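PDB 3DYV: esterase D from Lactobacillus rhamnosus, which probably hydrolyses carboxylic esters, acting as a serine hydrolase of the alpha/beta-hydrolase fold. Local coordinates for residues L28-G33 with G99-G104; D195-G200 with A224-T229. All coordinates share one frame; numbering follows the deposited sequence.

Contact 1 (L28-G33 with G99-G104); sequences LHAYTG and GLSLGG
With CG of Leu102 placed anti to the backbone N (chi1 176°), its CD2 reaches the edge of the Tyr31 ring, near its plane; CG of Tyr31, likewise anti to its own N, sends the phenol off toward helix 155-178. The backbone sets Leu102 CB 3.5 Å from Tyr31 N, a buried amide with no hydrogen-bond partner in the model. Upstream the backbones pair as parallel strands at Leu28 and Gly99. Leu100 N donates to Leu28 O over 3.0 Å in a nearly straight bond, and the same oxygen receives CA-H contacts from Gly99 and Gly103. With this backbone, a CB on Gly103 would clash with Leu28 O and His29 O; Gly103 N makes a weak bond to His29 O at 3.1 Å. Ala30 CB touches Leu100 CD2 at 3.9 Å and, in one of two conformers and so doubtfully, Ser101 OG. Ala30 O is held twice, by His29 ND1 at 2.8 Å and by Gly33 N, which closes a type II turn. Ser101, the predicted nucleophile, adopts a strained backbone (phi 44°, psi -102°) between strand 94-100 and helix 102-113. Together with the flanking Gly99 and Gly103, this sharp strand-to-helix turn has the geometry of the GxSxG nucleophile elbow of alpha/beta hydrolases.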
ATOM      1  N   LEU A  28      -2.091   0.256  -4.465  0.50 22.88           N
ATOM      2  CA  LEU A  28      -1.460  -0.993  -4.039  0.50 22.99           C
ATOM      3  C   LEU A  28      -1.823  -1.307  -2.589  0.50 23.14           C
ATOM      4  O   LEU A  28      -1.588  -0.495  -1.692  0.50 23.01           O
ATOM      5  CB  LEU A  28       0.058  -0.896  -4.215  0.50 23.03           C
ATOM      6  CG  LEU A  28       0.507  -0.559  -5.643  0.50 23.07           C
ATOM      7  CD1 LEU A  28       2.020  -0.403  -5.717  0.50 23.24           C
ATOM      8  CD2 LEU A  28       0.024  -1.620  -6.636  0.50 22.85           C
ATOM      9  N   HIS A  29      -2.381  -2.494  -2.364  1.00 23.08           N
ATOM     10  CA  HIS A  29      -2.947  -2.852  -1.060  1.00 23.23           C
ATOM     11  C   HIS A  29      -1.926  -3.272   0.010  1.00 23.70           C
ATOM     12  O   HIS A  29      -0.713  -3.261  -0.224  1.00 23.77           O
ATOM     13  CB  HIS A  29      -4.088  -3.881  -1.229  1.00 23.20           C
ATOM     14  CG  HIS A  29      -3.646  -5.272  -1.576  1.00 23.19           C
ATOM     15  ND1 HIS A  29      -3.081  -6.130  -0.657  1.00 23.93           N
ATOM     16  CD2 HIS A  29      -3.763  -5.980  -2.725  1.00 23.57           C
ATOM     17  CE1 HIS A  29      -2.833  -7.292  -1.234  1.00 23.47           C
ATOM     18  NE2 HIS A  29      -3.241  -7.228  -2.490  1.00 23.44           N
ATOM     19  N   ALA A  30      -2.436  -3.614   1.191  1.00 23.88           N
ATOM     20  CA  ALA A  30      -1.609  -3.885   2.362  1.00 24.39           C
ATOM     21  C   ALA A  30      -1.235  -5.361   2.497  1.00 24.70           C
ATOM     22  O   ALA A  30      -1.803  -6.222   1.836  1.00 24.89           O
ATOM     23  CB  ALA A  30      -2.325  -3.413   3.613  1.00 24.16           C
ATOM     24  N   TYR A  31      -0.258  -5.629   3.363  1.00 25.27           N
ATOM     25  CA  TYR A  31       0.107  -6.989   3.755  1.00 25.93           C
ATOM     26  C   TYR A  31      -1.041  -7.603   4.557  1.00 25.81           C
ATOM     27  O   TYR A  31      -1.517  -7.003   5.518  1.00 25.96           O
ATOM     28  CB  TYR A  31       1.369  -6.945   4.610  1.00 26.30           C
ATOM     29  CG  TYR A  31       1.971  -8.279   4.976  1.00 27.08           C
ATOM     30  CD1 TYR A  31       2.397  -9.171   3.996  1.00 27.45           C
ATOM     31  CD2 TYR A  31       2.159  -8.630   6.313  1.00 27.64           C
ATOM     32  CE1 TYR A  31       2.976 -10.390   4.338  1.00 27.91           C
ATOM     33  CE2 TYR A  31       2.736  -9.843   6.664  1.00 27.88           C
ATOM     34  CZ  TYR A  31       3.138 -10.719   5.675  1.00 27.54           C
ATOM     35  OH  TYR A  31       3.719 -11.916   6.033  1.00 27.80           O
ATOM     36  N   THR A  32      -1.454  -8.804   4.157  1.00 25.75           N
ATOM     37  CA  THR A  32      -2.694  -9.460   4.618  1.00 25.46           C
ATOM     38  C   THR A  32      -3.976  -8.792   4.102  1.00 25.35           C
ATOM     39  O   THR A  32      -5.082  -9.262   4.385  1.00 25.75           O
ATOM     40  CB  THR A  32      -2.800  -9.607   6.163  1.00 25.62           C
ATOM     41  OG1 THR A  32      -3.210  -8.368   6.757  1.00 25.35           O
ATOM     42  CG2 THR A  32      -1.487 -10.082   6.773  1.00 25.85           C
ATOM     43  N   GLY A  33      -3.828  -7.708   3.346  1.00 24.71           N
ATOM     44  CA  GLY A  33      -4.965  -7.007   2.794  1.00 24.34           C
ATOM     45  C   GLY A  33      -5.342  -7.578   1.448  1.00 23.98           C
ATOM     46  O   GLY A  33      -5.023  -8.730   1.125  1.00 23.69           O
ATOM     47  N   GLY A  99       0.111   3.670  -2.299  1.00 23.66           N
ATOM     48  CA  GLY A  99       0.076   2.387  -1.632  1.00 23.92           C
ATOM     49  C   GLY A  99      -0.176   2.492  -0.145  1.00 24.06           C
ATOM     50  O   GLY A  99       0.218   3.460   0.502  1.00 23.70           O
ATOM     51  N   LEU A 100      -0.849   1.472   0.380  1.00 24.86           N
ATOM     52  CA  LEU A 100      -1.172   1.366   1.787  1.00 25.63           C
ATOM     53  C   LEU A 100      -0.175   0.401   2.423  1.00 26.34           C
ATOM     54  O   LEU A 100      -0.064  -0.749   1.988  1.00 26.90           O
ATOM     55  CB  LEU A 100      -2.603   0.841   1.939  1.00 25.73           C
ATOM     56  CG  LEU A 100      -3.128   0.549   3.338  1.00 25.75           C
ATOM     57  CD1 LEU A 100      -3.284   1.838   4.123  1.00 25.32           C
ATOM     58  CD2 LEU A 100      -4.455  -0.207   3.238  1.00 25.68           C
ATOM     59  N   SER A 101       0.529   0.885   3.448  1.00 26.76           N
ATOM     60  CA  SER A 101       1.563   0.123   4.167  0.50 26.83           C
ATOM     61  C   SER A 101       2.494  -0.661   3.223  1.00 26.77           C
ATOM     62  O   SER A 101       3.387  -0.064   2.622  1.00 27.36           O
ATOM     63  CB  SER A 101       0.973  -0.729   5.318  0.50 27.07           C
ATOM     64  OG  SER A 101      -0.321  -1.240   5.045  0.50 27.39           O
ATOM     65  N   LEU A 102       2.319  -1.974   3.075  1.00 26.65           N
ATOM     66  CA  LEU A 102       3.157  -2.757   2.153  1.00 26.41           C
ATOM     67  C   LEU A 102       3.186  -2.133   0.756  1.00 25.75           C
ATOM     68  O   LEU A 102       4.253  -1.922   0.175  1.00 25.62           O
ATOM     69  CB  LEU A 102       2.632  -4.194   2.048  1.00 26.27           C
ATOM     70  CG  LEU A 102       3.333  -5.120   1.045  1.00 26.67           C
ATOM     71  CD1 LEU A 102       4.748  -5.456   1.512  1.00 26.94           C
ATOM     72  CD2 LEU A 102       2.515  -6.394   0.821  1.00 26.71           C
ATOM     73  N   GLY A 103       2.000  -1.851   0.225  1.00 25.32           N
ATOM     74  CA  GLY A 103       1.854  -1.282  -1.108  1.00 25.08           C
ATOM     75  C   GLY A 103       2.600   0.027  -1.278  1.00 24.98           C
ATOM     76  O   GLY A 103       3.064   0.336  -2.369  1.00 24.86           O
ATOM     77  N   GLY A 104       2.712   0.794  -0.193  1.00 24.79           N
ATOM     78  CA  GLY A 104       3.430   2.066  -0.205  1.00 24.76           C
ATOM     79  C   GLY A 104       4.915   1.913  -0.480  1.00 24.74           C
ATOM     80  O   GLY A 104       5.535   2.794  -1.076  1.00 24.57           O
TER

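Contact 2 (D195-G200 with A224-T229)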
ATOM      1  N   ASP A 195      -1.872   4.805  15.075  1.00 29.85           N
ATOM      2  CA  ASP A 195      -1.497   3.629  14.299  1.00 30.14           C
ATOM      3  C   ASP A 195      -0.946   2.534  15.202  1.00 30.74           C
ATOM      4  O   ASP A 195       0.128   2.673  15.800  1.00 30.85           O
ATOM      5  CB  ASP A 195      -0.477   3.982  13.218  1.00 30.07           C
ATOM      6  CG  ASP A 195      -0.392   2.917  12.129  1.00 29.62           C
ATOM      7  OD1 ASP A 195      -0.391   1.706  12.460  1.00 28.46           O
ATOM      8  OD2 ASP A 195      -0.343   3.295  10.941  1.00 29.47           O
ATOM      9  N   GLU A 196      -1.696   1.442  15.260  1.00 31.20           N
ATOM     10  CA  GLU A 196      -1.423   0.313  16.138  1.00 31.82           C
ATOM     11  C   GLU A 196      -0.489  -0.725  15.506  1.00 31.75           C
ATOM     12  O   GLU A 196      -0.018  -1.636  16.191  1.00 31.64           O
ATOM     13  CB  GLU A 196      -2.758  -0.341  16.549  1.00 32.14           C
ATOM     14  CG  GLU A 196      -3.501  -1.159  15.448  1.00 33.22           C
ATOM     15  CD  GLU A 196      -4.243  -0.317  14.393  1.00 32.89           C
ATOM     16  OE1 GLU A 196      -3.983   0.886  14.269  1.00 33.89           O
ATOM     17  OE2 GLU A 196      -5.095  -0.878  13.670  1.00 36.02           O
ATOM     18  N   LEU A 197      -0.224  -0.587  14.207  1.00 31.37           N
ATOM     19  CA  LEU A 197       0.530  -1.591  13.457  1.00 31.25           C
ATOM     20  C   LEU A 197       1.943  -1.153  13.085  1.00 31.03           C
ATOM     21  O   LEU A 197       2.865  -1.965  13.129  1.00 31.13           O
ATOM     22  CB  LEU A 197      -0.253  -2.004  12.205  1.00 31.49           C
ATOM     23  CG  LEU A 197      -1.426  -2.945  12.501  1.00 32.48           C
ATOM     24  CD1 LEU A 197      -2.399  -3.009  11.339  1.00 32.81           C
ATOM     25  CD2 LEU A 197      -0.910  -4.343  12.858  1.00 33.04           C
ATOM     26  N   VAL A 198       2.114   0.114  12.711  1.00 30.75           N
ATOM     27  CA  VAL A 198       3.439   0.650  12.387  1.00 30.64           C
ATOM     28  C   VAL A 198       3.748   1.906  13.202  1.00 30.65           C
ATOM     29  O   VAL A 198       2.844   2.574  13.701  1.00 30.74           O
ATOM     30  CB  VAL A 198       3.574   0.963  10.877  1.00 30.66           C
ATOM     31  CG1 VAL A 198       3.392  -0.309  10.054  1.00 30.47           C
ATOM     32  CG2 VAL A 198       2.576   2.030  10.453  1.00 30.30           C
ATOM     33  N   ASP A 199       5.036   2.212  13.331  1.00 30.74           N
ATOM     34  CA  ASP A 199       5.495   3.393  14.060  1.00 30.87           C
ATOM     35  C   ASP A 199       5.307   4.644  13.203  1.00 30.76           C
ATOM     36  O   ASP A 199       6.141   4.952  12.349  1.00 30.41           O
ATOM     37  CB  ASP A 199       6.967   3.214  14.442  1.00 30.89           C
ATOM     38  CG  ASP A 199       7.521   4.361  15.264  1.00 31.83           C
ATOM     39  OD1 ASP A 199       6.793   5.343  15.532  1.00 31.68           O
ATOM     40  OD2 ASP A 199       8.708   4.269  15.643  1.00 32.00           O
ATOM     41  N   GLY A 200       4.215   5.366  13.452  1.00 31.06           N
ATOM     42  CA  GLY A 200       3.873   6.568  12.683  1.00 31.18           C
ATOM     43  C   GLY A 200       4.944   7.648  12.642  1.00 31.51           C
ATOM     44  O   GLY A 200       5.003   8.429  11.688  1.00 30.97           O
ATOM     45  N   ALA A 224      -7.100   8.472  13.883  1.00 31.13           N
ATOM     46  CA  ALA A 224      -7.358   7.304  13.042  1.00 30.91           C
ATOM     47  C   ALA A 224      -6.405   6.147  13.317  1.00 30.66           C
ATOM     48  O   ALA A 224      -5.214   6.345  13.580  1.00 30.43           O
ATOM     49  CB  ALA A 224      -7.284   7.695  11.573  1.00 30.92           C
ATOM     50  N   LYS A 225      -6.946   4.935  13.230  1.00 30.32           N
ATOM     51  CA  LYS A 225      -6.155   3.716  13.275  1.00 30.49           C
ATOM     52  C   LYS A 225      -5.494   3.482  11.907  1.00 29.53           C
ATOM     53  O   LYS A 225      -5.661   4.284  10.988  1.00 28.75           O
ATOM     54  CB  LYS A 225      -7.027   2.532  13.712  1.00 30.77           C
ATOM     55  CG  LYS A 225      -7.561   2.661  15.146  1.00 32.00           C
ATOM     56  CD  LYS A 225      -8.053   1.320  15.691  1.00 32.49           C
ATOM     57  CE  LYS A 225      -8.640   1.464  17.090  1.00 33.75           C
ATOM     58  NZ  LYS A 225      -9.499   0.301  17.483  1.00 35.18           N
ATOM     59  N   HIS A 226      -4.740   2.392  11.789  1.00 29.01           N
ATOM     60  CA  HIS A 226      -3.829   2.162  10.654  1.00 28.57           C
ATOM     61  C   HIS A 226      -4.449   2.287   9.258  1.00 28.11           C
ATOM     62  O   HIS A 226      -3.895   2.968   8.396  1.00 27.65           O
ATOM     63  CB  HIS A 226      -3.183   0.781  10.791  1.00 28.73           C
ATOM     64  CG  HIS A 226      -2.214   0.448   9.699  1.00 28.85           C
ATOM     65  ND1 HIS A 226      -1.031   1.131   9.519  1.00 28.66           N
ATOM     66  CD2 HIS A 226      -2.245  -0.510   8.743  1.00 28.93           C
ATOM     67  CE1 HIS A 226      -0.377   0.612   8.493  1.00 29.75           C
ATOM     68  NE2 HIS A 226      -1.091  -0.387   8.007  1.00 29.46           N
ATOM     69  N   VAL A 227      -5.578   1.628   9.026  1.00 27.49           N
ATOM     70  CA  VAL A 227      -6.093   1.497   7.657  1.00 27.36           C
ATOM     71  C   VAL A 227      -6.950   2.706   7.293  1.00 27.03           C
ATOM     72  O   VAL A 227      -8.179   2.627   7.210  1.00 27.03           O
ATOM     73  CB  VAL A 227      -6.858   0.171   7.442  1.00 27.62           C
ATOM     74  CG1 VAL A 227      -7.107  -0.064   5.953  1.00 27.42           C
ATOM     75  CG2 VAL A 227      -6.073  -0.994   8.033  1.00 27.87           C
ATOM     76  N   ILE A 228      -6.270   3.826   7.059  1.00 26.58           N
ATOM     77  CA  ILE A 228      -6.932   5.110   6.825  1.00 26.45           C
ATOM     78  C   ILE A 228      -7.757   5.167   5.532  1.00 26.35           C
ATOM     79  O   ILE A 228      -8.566   6.074   5.361  1.00 26.38           O
ATOM     80  CB  ILE A 228      -5.933   6.304   6.874  1.00 26.50           C
ATOM     81  CG1 ILE A 228      -4.748   6.100   5.913  1.00 26.67           C
ATOM     82  CG2 ILE A 228      -5.434   6.500   8.299  1.00 26.40           C
ATOM     83  CD1 ILE A 228      -3.837   7.327   5.790  1.00 26.37           C
ATOM     84  N   THR A 229      -7.563   4.203   4.635  1.00 26.26           N
ATOM     85  CA  THR A 229      -8.379   4.114   3.423  1.00 26.55           C
ATOM     86  C   THR A 229      -9.789   3.569   3.686  1.00 26.87           C
ATOM     87  O   THR A 229     -10.669   3.704   2.843  1.00 26.64           O
ATOM     88  CB  THR A 229      -7.716   3.223   2.359  1.00 26.57           C
ATOM     89  OG1 THR A 229      -7.395   1.954   2.934  1.00 26.18           O
ATOM     90  CG2 THR A 229      -6.451   3.880   1.814  1.00 26.23           C
TER
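Asp195 reaches His226 through a carboxylate that leaves CB with CG anti to the backbone N (chi1 -162°). Asp195 CG comes within 3.2 Å of His226 ND1, and OD2 is the clear acceptor of that nitrogen. Asp195 OD2 takes the N-H of His226 ND1 on its syn side at 2.7 Å, in a bond of 173° that lies in the imidazole plane, although carboxylate and ring are turned 61° apart; it also accepts from Gln191. Asp195 OD1 is met by Leu197 N nearly end-on at 2.9 Å and by Val198 N from above the carboxylate plane at 3.0 Å, an Asx turn extended by the second bond into an Asx motif; the two bonds limit the rotation of the carboxylate. Replacing Asp195 with an alanine would probably leave His226 ND1 without its acceptor, so that the ring could turn more easily, and would deprive the two loop amides of their common partner.

The imidazole is steadied from other directions as well. Leu197 CB sits over one face, 4.2 Å from the centroid of the His226 ring in a CH-pi contact, while Leu197 CD1 approaches His226 CD2 to 3.6 Å. Val198 CG2 comes obliquely to CE1. Glu196 bends back at chi2 so that OE1 accepts the backbone N-H of His226 at 3.0 Å, tying down the main chain behind the ring.

Asp195 and His226 are the predicted charge-relay residues of the serine hydrolase site. Asp195 stands in the loop between strand 187-192 and helix 202-209, and His226 in the loop between strand 216-221 and helix 234-246; Ile228 and Thr229, just beyond, pack on strand 119-123 and helix 234-246.

How the contacts relate
From the N terminus, strand 23-28 runs into the loop of contact 1, which closes only when the chain returns along strand 94-100 to enter helix 102-113. Contact 2 opens later, after helix 155-178 and strand 187-192, and closes a shorter loop through helix 202-209 and strand 216-221. The two therefore follow in series, neither nested nor crossed. Contact 1 joins neighbouring central strands of the sheet, contact 2 the loops following its last two strands. They meet where His226 NE2 lies 3.2 Å from Ser101 OG, a probable hydrogen bond completing the predicted catalytic triad, and where Leu100 packs against Val227 and Thr229.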